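PDB 3N0R: response regulator from Caulobacter vibrioides, which probably acts as a phosphorylation-controlled anti-anti-sigma factor in the stress response, joining a sigma-like region to a receiver domain. Local coordinates for residues I165-E169 with P170-A174; I213-A216 with D217-G221; I271-A274 with L275-P279. The protein carries 1 engineered substitution. All blocks are in the same frame, centred on the assembly; numbering follows the deposited sequence. Where two conformers were deposited one is given.

Overall arrangement
Contacts 1 and 2 both belong to the active-site end of the receiver domain's parallel sheet, one in the turn after strand 162-166 and the other in the loop after strand 208-212. Their centres are about 12 Å apart and they touch, Asp168 meeting Leu215 and Ala216. Both are partly buried turns held by main-chain bonds and by carboxylates that accept from backbone N-H groups. Contact 3 is different in kind: the buried last turns of helix 264-277, about 22 and 24 Å from the other two between centres, and much nearer the middle of the chain. Its chemistry is helical hydrogen bonding with apolar and aromatic packing, and it faces strands on one side and N-terminal helices on another.

Contact 1. Residues I165-E169 with P170-A174; sequences IIEDE and PVIAA
The carbonyl oxygen of Glu169 takes the N-H of Ala173 in the shortest bond of this turn, O to N 2.9 Å with 163° at the hydrogen. Glu169 is the N-cap of helix 170-182, so this is its opening i to i+4 bond, and Pro170 suits the first helical position, where an N-H would find no acceptor within the helix and the ring's fixed phi is already helical. Upstream, Glu167 keeps CG anti to the backbone N (chi1 177°), against the first turn of the helix and 3.8 Å from Ala173 CB, a residue small enough for this approach. The bend at chi2 then brings OE1 round to the N-H of Glu169 at 3.1 Å, on the lone pair turned away from OE2. OE2 comes 3.7 Å from Ile172 CG2, while the CG1 branch of Ile172 runs alongside Glu169. The carboxylate of Glu169 forms a salt bridge with Lys260. The turn joins strand to helix in the receiver fold's first beta-alpha-beta unit. Glu167 OE2 lies close to OD2 of Asp212, the residue predicted to be phosphorylated; with Asp168, these carboxylates resemble the magnesium-binding acidic pocket of response regulators and would probably be eased by a cation.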
loop_
_atom_site.group_PDB
_atom_site.type_symbol
_atom_site.label_atom_id
_atom_site.label_comp_id
_atom_site.label_asym_id
_atom_site.label_seq_id
_atom_site.Cartn_x
_atom_site.Cartn_y
_atom_site.Cartn_z
ATOM N N ILE A 165 2.484 11.675 -14.498
ATOM C CA ILE A 165 2.881 12.187 -13.191
ATOM C C ILE A 165 2.345 13.609 -13.045
ATOM O O ILE A 165 2.475 14.410 -13.968
ATOM C CB ILE A 165 4.424 12.182 -13.053
ATOM C CG1 ILE A 165 4.958 10.748 -13.108
ATOM C CG2 ILE A 165 4.861 12.895 -11.767
ATOM C CD1 ILE A 165 6.418 10.652 -13.404
ATOM N N ILE A 166 1.732 13.910 -11.900
ATOM C CA ILE A 166 1.280 15.267 -11.595
ATOM C C ILE A 166 2.023 15.745 -10.350
ATOM O O ILE A 166 1.730 15.328 -9.227
ATOM C CB ILE A 166 -0.255 15.362 -11.398
ATOM C CG1 ILE A 166 -1.008 14.655 -12.539
ATOM C CG2 ILE A 166 -0.681 16.821 -11.272
ATOM C CD1 ILE A 166 -2.504 14.494 -12.298
ATOM N N GLU A 167 3.023 16.586 -10.572
ATOM C CA GLU A 167 3.944 16.995 -9.525
ATOM C C GLU A 167 4.613 18.275 -9.976
ATOM O O GLU A 167 5.133 18.346 -11.089
ATOM C CB GLU A 167 4.999 15.904 -9.304
ATOM C CG GLU A 167 6.053 16.262 -8.274
ATOM C CD GLU A 167 5.457 16.538 -6.917
ATOM O OE1 GLU A 167 5.536 17.690 -6.447
ATOM O OE2 GLU A 167 4.898 15.595 -6.320
ATOM N N ASP A 168 4.614 19.288 -9.117
ATOM C CA ASP A 168 5.225 20.568 -9.479
ATOM C C ASP A 168 6.602 20.803 -8.855
ATOM O O ASP A 168 7.335 21.677 -9.300
ATOM C CB ASP A 168 4.282 21.751 -9.206
ATOM C CG ASP A 168 3.867 21.855 -7.757
ATOM O OD1 ASP A 168 4.056 20.890 -6.990
ATOM O OD2 ASP A 168 3.327 22.918 -7.390
ATOM N N GLU A 169 6.964 20.037 -7.831
ATOM C CA GLU A 169 8.300 20.179 -7.254
ATOM C C GLU A 169 9.275 19.494 -8.199
ATOM O O GLU A 169 9.189 18.293 -8.393
ATOM C CB GLU A 169 8.379 19.526 -5.877
ATOM C CG GLU A 169 7.601 20.217 -4.786
ATOM C CD GLU A 169 8.091 19.803 -3.413
ATOM O OE1 GLU A 169 7.634 18.761 -2.901
ATOM O OE2 GLU A 169 8.960 20.506 -2.856
ATOM N N PRO A 170 10.207 20.253 -8.796
ATOM C CA PRO A 170 10.937 19.654 -9.921
ATOM C C PRO A 170 11.857 18.484 -9.569
ATOM O O PRO A 170 11.924 17.539 -10.352
ATOM C CB PRO A 170 11.745 20.824 -10.495
ATOM C CG PRO A 170 11.786 21.832 -9.419
ATOM C CD PRO A 170 10.529 21.676 -8.612
ATOM N N VAL A 171 12.564 18.534 -8.441
ATOM C CA VAL A 171 13.437 17.417 -8.086
ATOM C C VAL A 171 12.604 16.165 -7.825
ATOM O O VAL A 171 12.975 15.063 -8.233
ATOM C CB VAL A 171 14.307 17.738 -6.858
ATOM C CG1 VAL A 171 15.019 16.477 -6.371
ATOM C CG2 VAL A 171 15.311 18.827 -7.195
ATOM N N ILE A 172 11.472 16.347 -7.151
ATOM C CA ILE A 172 10.562 15.252 -6.866
ATOM C C ILE A 172 9.978 14.670 -8.156
ATOM O O ILE A 172 9.920 13.457 -8.318
ATOM C CB ILE A 172 9.429 15.701 -5.913
ATOM C CG1 ILE A 172 10.007 16.206 -4.582
ATOM C CG2 ILE A 172 8.430 14.574 -5.693
ATOM C CD1 ILE A 172 10.854 15.191 -3.843
ATOM N N ALA A 173 9.551 15.535 -9.072
ATOM C CA ALA A 173 8.999 15.080 -10.343
ATOM C C ALA A 173 10.028 14.251 -11.101
ATOM O O ALA A 173 9.715 13.184 -11.641
ATOM C CB ALA A 173 8.554 16.273 -11.184
ATOM N N ALA A 174 11.261 14.738 -11.149
ATOM C CA ALA A 174 12.329 14.027 -11.850
ATOM C C ALA A 174 12.661 12.701 -11.165
ATOM O O ALA A 174 12.926 11.704 -11.844
ATOM C CB ALA A 174 13.564 14.896 -11.951
#

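Contact 2. Residues I213-A216 with D217-G221; sequences IQLA and DGSSG
Leu215 to Gly218 form a type I beta turn, closed by Gly218 N to Leu215 O at 3.0 Å and flanked by a straighter bond from Leu215 N to Ser219 O at 2.8 Å. Gly218 sits at a positive phi of 87°, where a side chain would press on the preceding carbonyl. Asp217 then ties down the returning arm of the loop. Its CG stands between the backbone N and the carbonyl carbon (chi1 64°), which carries OD1 forward over Ser219. There it accepts the backbone N at 2.8 Å from above the carboxylate plane and the hydroxyl OG at 2.7 Å on its syn lone pair. The N-H bond defines an Asx turn, and the double grip fixes the carboxylate's rotation; OD2 forms a salt bridge with Arg194. This loop follows strand 208-212, which ends at the predicted phosphoacceptor Asp212 of the receiver domain, and Asp212 OD1 accepts from Gln214 N. Inward, Leu215 lays CD1 3.6 Å from Gly221 CA, an approach that the bare glycine permits, and its CB lies 3.7 Å from Asp217 OD1. On the outer side the extended chain of Gln214 runs along Gly218, with NE2 3.5 Å from Gly218 O.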
loop_
_atom_site.group_PDB
_atom_site.type_symbol
_atom_site.label_atom_id
_atom_site.label_comp_id
_atom_site.label_asym_id
_atom_site.label_seq_id
_atom_site.Cartn_x
_atom_site.Cartn_y
_atom_site.Cartn_z
ATOM N N ILE A 213 -0.695 15.269 -3.659
ATOM C CA ILE A 213 -1.905 15.639 -2.939
ATOM C C ILE A 213 -2.090 17.159 -2.896
ATOM O O ILE A 213 -3.203 17.652 -2.730
ATOM C CB ILE A 213 -1.873 15.074 -1.497
ATOM C CG1 ILE A 213 -3.283 14.994 -0.907
ATOM C CG2 ILE A 213 -0.934 15.890 -0.615
ATOM C CD1 ILE A 213 -4.161 13.969 -1.581
ATOM N N GLN A 214 -0.994 17.897 -3.036
ATOM C CA GLN A 214 -1.065 19.345 -2.905
ATOM C C GLN A 214 -0.012 20.038 -3.743
ATOM O O GLN A 214 1.178 19.971 -3.440
ATOM C CB GLN A 214 -0.898 19.750 -1.441
ATOM C CG GLN A 214 -1.315 21.176 -1.137
ATOM C CD GLN A 214 -1.510 21.398 0.344
ATOM O OE1 GLN A 214 -0.666 21.017 1.157
ATOM N NE2 GLN A 214 -2.637 21.996 0.707
ATOM N N LEU A 215 -0.465 20.713 -4.792
ATOM C CA LEU A 215 0.413 21.513 -5.629
ATOM C C LEU A 215 0.696 22.871 -4.981
ATOM O O LEU A 215 0.314 23.119 -3.835
ATOM C CB LEU A 215 -0.203 21.694 -7.018
ATOM C CG LEU A 215 -0.524 20.397 -7.772
ATOM C CD1 LEU A 215 -1.221 20.685 -9.096
ATOM C CD2 LEU A 215 0.741 19.570 -7.996
ATOM N N ALA A 216 1.359 23.748 -5.727
ATOM C CA ALA A 216 1.781 25.050 -5.216
ATOM C C ALA A 216 0.607 25.962 -4.866
ATOM O O ALA A 216 0.696 26.780 -3.947
ATOM C CB ALA A 216 2.702 25.734 -6.222
ATOM N N ASP A 217 -0.491 25.828 -5.604
ATOM C CA ASP A 217 -1.672 26.655 -5.366
ATOM C C ASP A 217 -2.523 26.105 -4.224
ATOM O O ASP A 217 -3.567 26.664 -3.890
ATOM C CB ASP A 217 -2.512 26.778 -6.643
ATOM C CG ASP A 217 -3.075 25.444 -7.104
ATOM O OD1 ASP A 217 -2.641 24.400 -6.576
ATOM O OD2 ASP A 217 -3.946 25.439 -8.000
ATOM N N GLY A 218 -2.066 25.008 -3.625
ATOM C CA GLY A 218 -2.795 24.368 -2.546
ATOM C C GLY A 218 -3.813 23.363 -3.049
ATOM O O GLY A 218 -4.459 22.676 -2.259
ATOM N N SER A 219 -3.950 23.264 -4.370
ATOM C CA SER A 219 -4.949 22.380 -4.964
ATOM C C SER A 219 -4.438 20.949 -5.077
ATOM O O SER A 219 -3.234 20.702 -5.041
ATOM C CB SER A 219 -5.362 22.882 -6.349
ATOM O OG SER A 219 -4.386 22.550 -7.322
ATOM N N SER A 220 -5.371 20.014 -5.215
ATOM C CA SER A 220 -5.047 18.615 -5.445
ATOM C C SER A 220 -4.809 18.413 -6.937
ATOM O O SER A 220 -5.664 18.746 -7.757
ATOM C CB SER A 220 -6.205 17.732 -4.970
ATOM O OG SER A 220 -5.875 16.355 -5.045
ATOM N N GLY A 221 -3.647 17.871 -7.286
ATOM C CA GLY A 221 -3.252 17.723 -8.675
ATOM C C GLY A 221 -4.221 16.918 -9.521
ATOM O O GLY A 221 -4.318 17.128 -10.725
#

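Contact 3. Residues I271-A274 with L275-P279; sequences IGQA and LFFHP
Four main-chain bonds link Ile271-Ala274 to the residues that follow, each i to i+4, and they alternate. Leu275 N to Ile271 O, 3.0 Å, and Phe277 N to Gln273 O are nearly straight; Phe276 N to Gly272 O and His278 N to Ala274 O, 2.9 Å, are more bent, the last with 131° at the hydrogen. His278 is also the first residue to leave helical geometry.

Apolar contact lies along one flank. Ile271 and Leu275 run side by side, CG2 to CD1 3.8 Å, on the flank where Ile271 meets Leu208 and Ile237 of the sheet; Ala274, small enough for close approach, packs on the same two residues.

The aromatic pair makes an edge-to-face meeting. Phe276, with CG anti to the backbone N (chi1 172°), brings its CD2 over the centre of the Phe277 ring, 3.7 Å above that plane, while Phe277 CE2 lies at the edge of the Phe276 ring. Arg117 adds a cation-pi contact to Phe276.

The polar ends reach neighbouring elements of the chain. Gln273 lies beside Phe277, NE2 3.7 Å from CE2, with amide and ring planes 90° apart; its OE1 bonds to Arg117 and its NE2 to Ala40 O. His278 ND1 is hydrogen-bonded to Asp233 OD2. With an oily flank on the sheet, and Gln273 and Phe276 meeting Ala40 and Arg117 of the N-terminal helices, one helix serves both parts.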
loop_
_atom_site.group_PDB
_atom_site.type_symbol
_atom_site.label_atom_id
_atom_site.label_comp_id
_atom_site.label_asym_id
_atom_site.label_seq_id
_atom_site.Cartn_x
_atom_site.Cartn_y
_atom_site.Cartn_z
ATOM N N ILE A 271 3.245 0.873 -6.929
ATOM C CA ILE A 271 2.917 0.688 -8.336
ATOM C C ILE A 271 2.530 -0.765 -8.611
ATOM O O ILE A 271 1.559 -1.031 -9.321
ATOM C CB ILE A 271 4.076 1.139 -9.244
ATOM C CG1 ILE A 271 4.241 2.657 -9.143
ATOM C CG2 ILE A 271 3.848 0.688 -10.690
ATOM C CD1 ILE A 271 5.434 3.206 -9.902
ATOM N N GLY A 272 3.273 -1.707 -8.034
ATOM C CA GLY A 272 2.956 -3.114 -8.199
ATOM C C GLY A 272 1.544 -3.464 -7.776
ATOM O O GLY A 272 0.863 -4.250 -8.448
ATOM N N GLN A 273 1.093 -2.907 -6.655
ATOM C CA GLN A 273 -0.271 -3.172 -6.187
ATOM C C GLN A 273 -1.320 -2.471 -7.035
ATOM O O GLN A 273 -2.346 -3.069 -7.367
ATOM C CB GLN A 273 -0.439 -2.789 -4.719
ATOM C CG GLN A 273 0.375 -3.671 -3.786
ATOM C CD GLN A 273 0.056 -5.133 -3.969
ATOM O OE1 GLN A 273 0.785 -5.857 -4.650
ATOM N NE2 GLN A 273 -1.053 -5.581 -3.378
ATOM N N ALA A 274 -1.085 -1.205 -7.373
ATOM C CA ALA A 274 -2.038 -0.467 -8.193
ATOM C C ALA A 274 -2.307 -1.186 -9.511
ATOM O O ALA A 274 -3.454 -1.301 -9.938
ATOM C CB ALA A 274 -1.543 0.936 -8.442
ATOM N N LEU A 275 -1.245 -1.668 -10.153
ATOM C CA LEU A 275 -1.392 -2.352 -11.433
ATOM C C LEU A 275 -1.890 -3.789 -11.292
ATOM O O LEU A 275 -2.464 -4.332 -12.233
ATOM C CB LEU A 275 -0.098 -2.302 -12.245
ATOM C CG LEU A 275 0.340 -0.892 -12.635
ATOM C CD1 LEU A 275 1.669 -0.950 -13.368
ATOM C CD2 LEU A 275 -0.730 -0.234 -13.489
ATOM N N PHE A 276 -1.671 -4.401 -10.131
ATOM C CA PHE A 276 -2.250 -5.708 -9.848
ATOM C C PHE A 276 -3.771 -5.603 -9.777
ATOM O O PHE A 276 -4.483 -6.418 -10.369
ATOM C CB PHE A 276 -1.683 -6.280 -8.542
ATOM C CG PHE A 276 -2.369 -7.535 -8.075
ATOM C CD1 PHE A 276 -2.183 -8.740 -8.734
ATOM C CD2 PHE A 276 -3.174 -7.511 -6.953
ATOM C CE1 PHE A 276 -2.809 -9.890 -8.296
ATOM C CE2 PHE A 276 -3.800 -8.655 -6.510
ATOM C CZ PHE A 276 -3.616 -9.849 -7.181
ATOM N N PHE A 277 -4.267 -4.597 -9.063
ATOM C CA PHE A 277 -5.700 -4.417 -8.885
ATOM C C PHE A 277 -6.385 -3.771 -10.091
ATOM O O PHE A 277 -7.571 -4.005 -10.310
ATOM C CB PHE A 277 -6.000 -3.637 -7.598
ATOM C CG PHE A 277 -5.835 -4.462 -6.364
ATOM C CD1 PHE A 277 -6.752 -5.459 -6.069
ATOM C CD2 PHE A 277 -4.757 -4.273 -5.508
ATOM C CE1 PHE A 277 -6.604 -6.251 -4.951
ATOM C CE2 PHE A 277 -4.604 -5.071 -4.375
ATOM C CZ PHE A 277 -5.525 -6.061 -4.102
ATOM N N HIS A 278 -5.638 -2.989 -10.873
ATOM C CA HIS A 278 -6.219 -2.229 -11.983
ATOM C C HIS A 278 -5.349 -2.269 -13.230
ATOM O O HIS A 278 -4.903 -1.231 -13.707
ATOM C CB HIS A 278 -6.468 -0.783 -11.555
ATOM C CG HIS A 278 -7.273 -0.672 -10.303
ATOM N ND1 HIS A 278 -8.646 -0.793 -10.293
ATOM C CD2 HIS A 278 -6.899 -0.489 -9.015
ATOM C CE1 HIS A 278 -9.083 -0.680 -9.050
ATOM N NE2 HIS A 278 -8.043 -0.496 -8.256
ATOM N N PRO A 279 -5.126 -3.472 -13.782
ATOM C CA PRO A 279 -4.301 -3.620 -14.986
ATOM C C PRO A 279 -5.032 -3.180 -16.245
ATOM O O PRO A 279 -6.238 -2.949 -16.187
ATOM C CB PRO A 279 -4.055 -5.125 -15.050
ATOM C CG PRO A 279 -5.264 -5.719 -14.399
ATOM C CD PRO A 279 -5.663 -4.760 -13.314
#